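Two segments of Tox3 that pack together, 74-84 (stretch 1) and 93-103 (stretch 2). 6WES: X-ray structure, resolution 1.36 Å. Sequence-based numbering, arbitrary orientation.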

# COMPACT_ATOMS: atom_id res chain seq x y z
N THR A 74 -8.71 -3.08 5.50
CA THR A 74 -7.28 -2.84 5.37
C THR A 74 -6.70 -3.73 4.28
O THR A 74 -7.21 -4.83 4.04
N ILE A 75 -5.69 -3.23 3.59
CA ILE A 75 -5.02 -3.97 2.53
C ILE A 75 -3.53 -3.70 2.61
O ILE A 75 -3.11 -2.71 3.20
N THR A 76 -2.72 -4.58 2.03
CA THR A 76 -1.28 -4.34 1.94
C THR A 76 -0.91 -4.15 0.47
O THR A 76 -1.20 -5.02 -0.36
N ALA A 77 -0.29 -3.03 0.15
CA ALA A 77 0.25 -2.79 -1.19
C ALA A 77 1.68 -3.29 -1.25
O ALA A 77 2.48 -3.02 -0.34
N ILE A 78 2.03 -4.01 -2.31
CA ILE A 78 3.35 -4.61 -2.47
C ILE A 78 4.05 -3.92 -3.62
O ILE A 78 3.48 -3.81 -4.72
N HIS A 79 5.30 -3.49 -3.40
CA HIS A 79 6.11 -2.80 -4.39
C HIS A 79 7.46 -3.51 -4.45
O HIS A 79 8.13 -3.65 -3.43
N ASP A 80 7.85 -3.98 -5.64
CA ASP A 80 9.14 -4.64 -5.86
C ASP A 80 10.06 -3.75 -6.70
O ASP A 80 9.61 -3.12 -7.66
N PHE A 81 11.34 -3.68 -6.33
CA PHE A 81 12.29 -2.91 -7.14
C PHE A 81 13.68 -3.46 -6.91
O PHE A 81 13.94 -4.14 -5.92
N CYS A 82 14.58 -3.15 -7.84
CA CYS A 82 15.95 -3.64 -7.83
C CYS A 82 16.92 -2.47 -7.72
O CYS A 82 16.68 -1.38 -8.26
N LEU A 83 18.03 -2.70 -7.03
CA LEU A 83 19.12 -1.73 -7.00
C LEU A 83 20.42 -2.49 -7.23
O LEU A 83 20.55 -3.66 -6.87
N MET A 84 21.39 -1.79 -7.80
CA MET A 84 22.68 -2.39 -8.10
C MET A 84 23.78 -1.48 -7.60
O MET A 84 23.68 -0.25 -7.68
N ARG A 93 23.78 -7.06 -6.61
CA ARG A 93 22.43 -6.78 -7.08
C ARG A 93 21.44 -7.17 -5.99
O ARG A 93 21.51 -8.28 -5.45
N CYS A 94 20.54 -6.25 -5.67
CA CYS A 94 19.62 -6.45 -4.57
C CYS A 94 18.19 -6.27 -5.04
O CYS A 94 17.87 -5.30 -5.72
N LEU A 95 17.33 -7.17 -4.62
CA LEU A 95 15.90 -7.04 -4.84
C LEU A 95 15.25 -6.61 -3.53
O LEU A 95 15.55 -7.17 -2.47
N TYR A 96 14.37 -5.64 -3.61
CA TYR A 96 13.68 -5.08 -2.46
C TYR A 96 12.19 -5.26 -2.63
O TYR A 96 11.67 -5.16 -3.75
N GLN A 97 11.50 -5.51 -1.53
CA GLN A 97 10.05 -5.55 -1.53
C GLN A 97 9.53 -4.71 -0.37
O GLN A 97 9.88 -4.95 0.79
N LEU A 98 8.71 -3.72 -0.71
CA LEU A 98 8.09 -2.83 0.26
C LEU A 98 6.65 -3.26 0.45
O LEU A 98 5.93 -3.49 -0.54
N ARG A 99 6.25 -3.45 1.69
CA ARG A 99 4.90 -3.90 2.04
C ARG A 99 4.24 -2.77 2.82
O ARG A 99 4.60 -2.50 3.98
N GLN A 100 3.30 -2.08 2.20
CA GLN A 100 2.73 -0.84 2.74
C GLN A 100 1.24 -1.01 3.02
O GLN A 100 0.44 -1.10 2.07
N PRO A 101 0.81 -1.06 4.27
CA PRO A 101 -0.62 -1.16 4.57
C PRO A 101 -1.34 0.15 4.34
O PRO A 101 -0.77 1.24 4.48
N PHE A 102 -2.63 0.04 4.00
CA PHE A 102 -3.56 1.17 3.97
C PHE A 102 -4.89 0.71 4.57
O PHE A 102 -5.29 -0.44 4.40
N THR A 103 -5.56 1.61 5.28
CA THR A 103 -6.83 1.31 5.90
C THR A 103 -7.83 2.38 5.50
O THR A 103 -7.52 3.57 5.55

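Paired antiparallel strands show how directly opposed side chains, fixed on a common face by the backbone register, become partners, and residues 74-84 and 93-103 of Tox3 are a clear example. A short side-chain hydrogen bond joins Asp80 and Gln97, whose backbones form a non-hydrogen-bonded pair; Gln97 NE2 donates to Asp80 OD1 at 2.7 Å. Asp80 (chi1 m) and Gln97 (t, t) both bring their ends nearer the opposite strand, and the N-H...O angle is 164°. Water 1 also reaches this site, donating to Asp80 OD1 at 2.5 Å and to Tyr96 O at 3.3 Å. The other end of the amide is used as well, since Gln97 OE1 accepts from both Arg99 NE and Arg99 NH2, each at 2.9 Å. At the Thr74–Thr103 pair, Thr74 OG1 and Thr103 OG1, both on m rotamers, lie 2.7 Å apart.

The same face also carries apolar contacts. Ile78 (m, m) sends CD1 to 3.7 Å from Arg99 CG and CG2 to 3.7 Å from Gln97 CG, while Cys82 SG lies 3.6 Å from Leu95 CD1; the cysteine is also bonded covalently to a group elsewhere in the structure.

The other face is dominated by Phe81 and Tyr96. Phe81, in the p rotamer, swings its ring across Tyr96, whose CB sits over the ring face, 3.6 Å from the Phe81 ring centroid. The two rings are nearly parallel, at 15°, but slid apart and barely overlap. Tyr96 (m) also receives Leu83, with Leu83 CD1 3.5 Å from Tyr96 CE2. Farther along, Leu98 CD2 meets the His79 ring at its edge, and Ala77 CB approaches the edge of the Phe102 ring, 4.0 Å from Phe102 CE2.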

# COMPACT_ATOMS: atom_id res chain seq x y z
CB THR A 74 -6.51 -3.13 6.69
OG1 THR A 74 -7.00 -2.31 7.77
CG2 THR A 74 -5.03 -2.86 6.55
CB ILE A 75 -5.61 -3.55 1.16
CG1 ILE A 75 -5.37 -4.61 0.08
CG2 ILE A 75 -5.08 -2.20 0.72
CD1 ILE A 75 -6.25 -5.87 0.26
CB THR A 76 -0.51 -5.52 2.55
OG1 THR A 76 -0.85 -5.63 3.94
CG2 THR A 76 1.01 -5.32 2.39
CB ALA A 77 0.21 -1.29 -1.49
CB ILE A 78 3.23 -6.11 -2.77
CG1 ILE A 78 2.36 -6.84 -1.76
CG2 ILE A 78 4.63 -6.75 -2.87
CD1 ILE A 78 3.00 -6.96 -0.40
CB HIS A 79 6.31 -1.33 -3.94
CG HIS A 79 7.33 -0.57 -4.74
ND1 HIS A 79 7.37 -0.58 -6.11
CD2 HIS A 79 8.33 0.25 -4.34
CE1 HIS A 79 8.36 0.19 -6.53
NE2 HIS A 79 8.95 0.71 -5.47
CB ASP A 80 8.93 -5.98 -6.60
CG ASP A 80 7.96 -6.89 -5.88
OD1 ASP A 80 8.18 -7.15 -4.68
OD2 ASP A 80 6.95 -7.35 -6.50
CB PHE A 81 12.23 -1.39 -6.85
CG PHE A 81 12.52 -1.03 -5.41
CD1 PHE A 81 11.55 -1.17 -4.44
CD2 PHE A 81 13.76 -0.54 -5.05
CE1 PHE A 81 11.81 -0.85 -3.12
CE2 PHE A 81 14.04 -0.22 -3.72
CZ PHE A 81 13.06 -0.36 -2.77
CB CYS A 82 16.27 -4.42 -9.13
SG CYS A 82 15.70 -6.17 -9.22
CB LEU A 83 19.23 -0.96 -5.68
CG LEU A 83 18.01 -0.10 -5.26
CD1 LEU A 83 18.13 0.36 -3.84
CD2 LEU A 83 17.83 1.08 -6.20
CB MET A 84 22.82 -2.57 -9.60
CG MET A 84 24.21 -2.98 -10.02
SD MET A 84 24.20 -3.68 -11.66
CE MET A 84 24.29 -2.22 -12.68
CB ARG A 93 22.14 -7.54 -8.36
CG ARG A 93 23.17 -7.26 -9.45
CD ARG A 93 22.66 -7.63 -10.82
NE ARG A 93 21.53 -6.81 -11.21
CZ ARG A 93 20.94 -6.88 -12.40
NH1 ARG A 93 21.39 -7.74 -13.31
NH2 ARG A 93 19.90 -6.10 -12.67
CB CYS A 94 19.88 -5.43 -3.45
SG CYS A 94 21.55 -5.56 -2.73
CB LEU A 95 15.32 -8.39 -5.27
CG LEU A 95 13.81 -8.33 -5.52
CD1 LEU A 95 13.45 -7.42 -6.68
CD2 LEU A 95 13.27 -9.72 -5.75
CB TYR A 96 13.94 -3.58 -2.34
CG TYR A 96 15.37 -3.33 -2.06
CD1 TYR A 96 15.84 -3.29 -0.75
CD2 TYR A 96 16.27 -3.15 -3.10
CE1 TYR A 96 17.19 -3.10 -0.49
CE2 TYR A 96 17.59 -2.97 -2.86
CZ TYR A 96 18.04 -2.95 -1.55
OH TYR A 96 19.39 -2.78 -1.32
CB GLN A 97 9.57 -6.98 -1.37
CG GLN A 97 8.06 -7.09 -1.44
CD GLN A 97 7.64 -8.53 -1.55
OE1 GLN A 97 7.32 -9.17 -0.54
NE2 GLN A 97 7.64 -9.05 -2.77
CB LEU A 98 8.14 -1.40 -0.27
CG LEU A 98 7.42 -0.33 0.55
CD1 LEU A 98 8.00 -0.27 1.99
CD2 LEU A 98 7.59 0.99 -0.15
CB ARG A 99 4.97 -5.19 2.84
CG ARG A 99 5.69 -6.30 2.08
CD ARG A 99 5.81 -7.59 2.87
NE ARG A 99 6.70 -8.51 2.18
CZ ARG A 99 7.33 -9.52 2.77
NH1 ARG A 99 7.13 -9.78 4.07
NH2 ARG A 99 8.13 -10.29 2.06
CB GLN A 100 2.98 0.27 1.72
CG GLN A 100 2.34 1.62 2.06
CD GLN A 100 2.89 2.20 3.34
OE1 GLN A 100 4.04 2.66 3.38
NE2 GLN A 100 2.09 2.17 4.41
CB PRO A 101 -0.67 -1.53 6.06
CG PRO A 101 0.72 -1.89 6.45
CD PRO A 101 1.65 -1.19 5.48
CB PHE A 102 -3.85 1.65 2.54
CG PHE A 102 -2.67 2.28 1.85
CD1 PHE A 102 -2.38 3.62 2.05
CD2 PHE A 102 -1.86 1.52 0.99
CE1 PHE A 102 -1.29 4.21 1.44
CE2 PHE A 102 -0.75 2.11 0.35
CZ PHE A 102 -0.48 3.45 0.58
CB THR A 103 -6.73 1.23 7.42
OG1 THR A 103 -5.85 0.14 7.76
CG2 THR A 103 -8.09 1.03 8.10
O HOH W 1 10.43 -8.12 -4.46